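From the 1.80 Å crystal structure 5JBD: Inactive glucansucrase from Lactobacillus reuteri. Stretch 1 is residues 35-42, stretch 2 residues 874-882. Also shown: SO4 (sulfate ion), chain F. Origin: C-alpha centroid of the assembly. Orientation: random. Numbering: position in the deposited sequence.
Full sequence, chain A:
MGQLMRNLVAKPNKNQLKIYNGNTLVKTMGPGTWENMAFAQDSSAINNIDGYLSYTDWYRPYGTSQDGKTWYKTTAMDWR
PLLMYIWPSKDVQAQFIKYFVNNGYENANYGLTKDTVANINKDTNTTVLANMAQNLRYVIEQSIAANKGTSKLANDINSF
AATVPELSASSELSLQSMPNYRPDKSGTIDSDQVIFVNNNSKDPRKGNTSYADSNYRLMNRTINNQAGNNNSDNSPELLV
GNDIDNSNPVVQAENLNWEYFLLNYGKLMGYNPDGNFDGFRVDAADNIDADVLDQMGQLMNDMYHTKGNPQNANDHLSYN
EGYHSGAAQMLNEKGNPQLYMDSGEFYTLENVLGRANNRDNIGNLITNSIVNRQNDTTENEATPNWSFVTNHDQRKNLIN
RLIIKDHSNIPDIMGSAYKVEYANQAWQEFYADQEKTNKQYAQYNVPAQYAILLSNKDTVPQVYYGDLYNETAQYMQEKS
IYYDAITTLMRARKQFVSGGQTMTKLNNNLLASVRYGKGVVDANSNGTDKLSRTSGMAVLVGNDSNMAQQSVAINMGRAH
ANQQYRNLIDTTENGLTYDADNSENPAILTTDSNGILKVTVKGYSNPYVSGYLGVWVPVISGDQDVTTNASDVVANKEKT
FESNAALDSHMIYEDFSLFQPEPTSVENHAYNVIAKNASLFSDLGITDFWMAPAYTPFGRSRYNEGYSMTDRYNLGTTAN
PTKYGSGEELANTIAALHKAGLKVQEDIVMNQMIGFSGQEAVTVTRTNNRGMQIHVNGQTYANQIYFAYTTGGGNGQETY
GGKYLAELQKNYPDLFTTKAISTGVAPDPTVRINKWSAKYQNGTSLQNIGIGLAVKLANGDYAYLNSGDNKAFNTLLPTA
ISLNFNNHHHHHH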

# COMPACT_ATOMS: atom_id res chain seq x y z
N GLU A 35 -22.09 -34.31 -33.05
CA GLU A 35 -22.66 -33.83 -31.79
C GLU A 35 -21.62 -33.17 -30.85
O GLU A 35 -21.99 -32.51 -29.88
N ASN A 36 -20.33 -33.31 -31.16
CA ASN A 36 -19.28 -32.48 -30.54
C ASN A 36 -19.45 -30.97 -30.80
O ASN A 36 -18.89 -30.16 -30.08
N MET A 37 -20.18 -30.60 -31.85
CA MET A 37 -20.44 -29.18 -32.14
C MET A 37 -21.14 -28.48 -30.98
O MET A 37 -21.88 -29.12 -30.22
N ALA A 38 -20.91 -27.17 -30.86
CA ALA A 38 -21.60 -26.37 -29.85
C ALA A 38 -23.10 -26.53 -30.01
O ALA A 38 -23.59 -26.65 -31.14
N PHE A 39 -23.81 -26.59 -28.89
CA PHE A 39 -25.27 -26.73 -28.93
C PHE A 39 -25.90 -25.53 -29.64
O PHE A 39 -26.84 -25.68 -30.40
N ALA A 40 -25.36 -24.35 -29.37
CA ALA A 40 -25.80 -23.09 -29.98
C ALA A 40 -24.61 -22.13 -30.06
O ALA A 40 -23.69 -22.21 -29.25
N GLN A 41 -24.65 -21.21 -31.02
CA GLN A 41 -23.58 -20.24 -31.19
C GLN A 41 -23.89 -18.93 -30.46
O GLN A 41 -24.03 -17.86 -31.07
N ASP A 42 -23.97 -19.01 -29.14
CA ASP A 42 -24.15 -17.83 -28.28
C ASP A 42 -23.72 -18.16 -26.85
O ASP A 42 -23.32 -19.28 -26.55
N ASN A 874 -17.30 -11.41 -37.46
CA ASN A 874 -18.23 -12.51 -37.66
C ASN A 874 -17.80 -13.68 -36.77
O ASN A 874 -16.62 -13.80 -36.43
N THR A 875 -18.76 -14.52 -36.39
CA THR A 875 -18.47 -15.71 -35.61
C THR A 875 -17.44 -16.59 -36.33
O THR A 875 -17.54 -16.83 -37.53
N LEU A 876 -16.42 -17.03 -35.59
CA LEU A 876 -15.35 -17.87 -36.12
C LEU A 876 -14.89 -18.81 -35.00
O LEU A 876 -14.28 -18.35 -34.04
N LEU A 877 -15.20 -20.10 -35.13
CA LEU A 877 -14.90 -21.08 -34.07
C LEU A 877 -14.01 -22.22 -34.57
O LEU A 877 -14.01 -22.54 -35.76
N PRO A 878 -13.26 -22.86 -33.65
CA PRO A 878 -12.47 -24.04 -34.04
C PRO A 878 -13.31 -25.12 -34.69
O PRO A 878 -14.47 -25.34 -34.31
N THR A 879 -12.73 -25.78 -35.69
CA THR A 879 -13.43 -26.81 -36.45
C THR A 879 -13.95 -27.99 -35.59
O THR A 879 -14.99 -28.57 -35.91
N ALA A 880 -13.25 -28.32 -34.51
CA ALA A 880 -13.66 -29.40 -33.61
C ALA A 880 -15.05 -29.20 -32.96
O ALA A 880 -15.70 -30.18 -32.59
N ILE A 881 -15.50 -27.95 -32.84
CA ILE A 881 -16.78 -27.62 -32.19
C ILE A 881 -17.77 -26.83 -33.07
O ILE A 881 -18.67 -26.21 -32.53
N SER A 882 -17.60 -26.82 -34.39
CA SER A 882 -18.63 -26.22 -35.26
C SER A 882 -18.60 -26.79 -36.68
O SER A 882 -17.54 -27.00 -37.26

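Only one direct hydrogen bond joins these two stretches, and it is made entirely by backbone: Ala38 N donates to Ile881 O at 3.0 Å, with a nearly straight angle of 166°. The same carbonyl also receives a CA-H...O contact, Met37 CA to Ile881 O at 3.5 Å, so a single acceptor serves two consecutive residues more than 800 positions away in the chain. This closeness of main chains, with Met37 CA and Ile881 CA 4.0 Å apart, leaves little room for side chains between them. The CA-to-CB bonds of Asn36, Met37, Ala38 and Ile881 point sideways. Met37 (p, t, m) brings its CB to 4.3 Å from Ser882 CA, but the end of its side chain leads away. Ile881 (p, t) is buried; backbone atoms make its closest contacts, and its CG2 stays 4.1 Å from Asn36 O.

Asn36, in the m rotamer, sets its CB 3.8 Å from Ala880 O and reaches that carbonyl through a water. Asn36 ND2 donates to water 1 at 3.0 Å, and the water donates to Ala880 O at 2.7 Å, so one bridging molecule satisfies a carbonyl that the amide does not bond directly.

Farther along, side chains do the work. Gln41 points toward stretch 2, extended as m, t, and has the largest covered area of any residue here. Its amide lies among carbon atoms: Gln41 OE1 is 3.5 Å from Thr875 CG2, while Gln41 NE2 is 3.9 Å from both Leu877 CD1 and Ser882 CB. Thr875 (m) and Leu877 (m, t) point back toward stretch 1. These are van der Waals contacts, with no hydrogen bond from the amide across the gap.

Of the two stretches, the sulfate, probably from the crystallisation liquor, contacts only stretch 2, accepting from Thr879 N at its O2, 3.2 Å away.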

# COMPACT_ATOMS: atom_id res chain seq x y z
CB GLU A 35 -23.44 -34.95 -31.07
CG GLU A 35 -24.60 -35.51 -31.90
CD GLU A 35 -25.43 -36.56 -31.18
OE1 GLU A 35 -25.90 -36.29 -30.06
OE2 GLU A 35 -25.64 -37.64 -31.76
CB ASN A 36 -17.90 -32.90 -31.03
CG ASN A 36 -17.54 -34.33 -30.67
OD1 ASN A 36 -18.22 -34.99 -29.90
ND2 ASN A 36 -16.45 -34.80 -31.24
CB MET A 37 -21.30 -29.03 -33.42
CG MET A 37 -22.77 -29.37 -33.27
SD MET A 37 -23.72 -29.17 -34.80
CE MET A 37 -23.99 -27.40 -34.75
CB ALA A 38 -21.21 -24.90 -29.94
CB PHE A 39 -25.85 -26.89 -27.51
CG PHE A 39 -27.35 -26.88 -27.46
CD1 PHE A 39 -28.08 -28.01 -27.80
CD2 PHE A 39 -28.04 -25.73 -27.07
CE1 PHE A 39 -29.47 -28.00 -27.76
CE2 PHE A 39 -29.42 -25.72 -27.02
CZ PHE A 39 -30.14 -26.85 -27.36
CB ALA A 40 -26.93 -22.47 -29.17
CB GLN A 41 -23.30 -20.00 -32.67
CG GLN A 41 -22.86 -21.25 -33.41
CD GLN A 41 -22.10 -20.94 -34.69
OE1 GLN A 41 -22.25 -19.85 -35.27
NE2 GLN A 41 -21.26 -21.88 -35.13
CB ASP A 42 -25.61 -17.33 -28.35
CG ASP A 42 -26.63 -18.39 -27.93
OD1 ASP A 42 -26.45 -19.01 -26.87
OD2 ASP A 42 -27.63 -18.57 -28.65
CB ASN A 874 -18.26 -13.00 -39.12
CG ASN A 874 -18.67 -11.92 -40.10
OD1 ASN A 874 -18.06 -11.78 -41.16
ND2 ASN A 874 -19.70 -11.15 -39.76
CB THR A 875 -19.76 -16.48 -35.31
OG1 THR A 875 -20.55 -15.69 -34.41
CG2 THR A 875 -19.48 -17.87 -34.69
CB LEU A 876 -14.19 -17.00 -36.61
CG LEU A 876 -12.96 -17.72 -37.19
CD1 LEU A 876 -13.32 -18.47 -38.47
CD2 LEU A 876 -11.81 -16.74 -37.43
CB LEU A 877 -16.20 -21.67 -33.51
CG LEU A 877 -17.18 -20.66 -32.89
CD1 LEU A 877 -18.45 -21.37 -32.48
CD2 LEU A 877 -16.57 -19.93 -31.70
CB PRO A 878 -11.89 -24.53 -32.71
CG PRO A 878 -11.86 -23.32 -31.85
CD PRO A 878 -13.08 -22.53 -32.22
CB THR A 879 -12.51 -27.33 -37.57
OG1 THR A 879 -13.24 -28.24 -38.41
CG2 THR A 879 -11.24 -28.03 -37.04
CB ALA A 880 -12.60 -29.63 -32.53
CB ILE A 881 -16.54 -26.85 -30.85
CG1 ILE A 881 -15.93 -25.45 -31.08
CG2 ILE A 881 -15.63 -27.67 -29.94
CD1 ILE A 881 -15.89 -24.59 -29.83
CB SER A 882 -18.50 -24.69 -35.27
OG SER A 882 -17.27 -24.32 -35.82
S SO4 F . -8.89 -25.06 -36.35
O1 SO4 F . -8.25 -26.37 -36.63
O2 SO4 F . -10.10 -24.88 -37.18
O3 SO4 F . -7.94 -23.98 -36.68
O4 SO4 F . -9.27 -24.98 -34.92
O HOH W 1 -14.90 -32.70 -32.78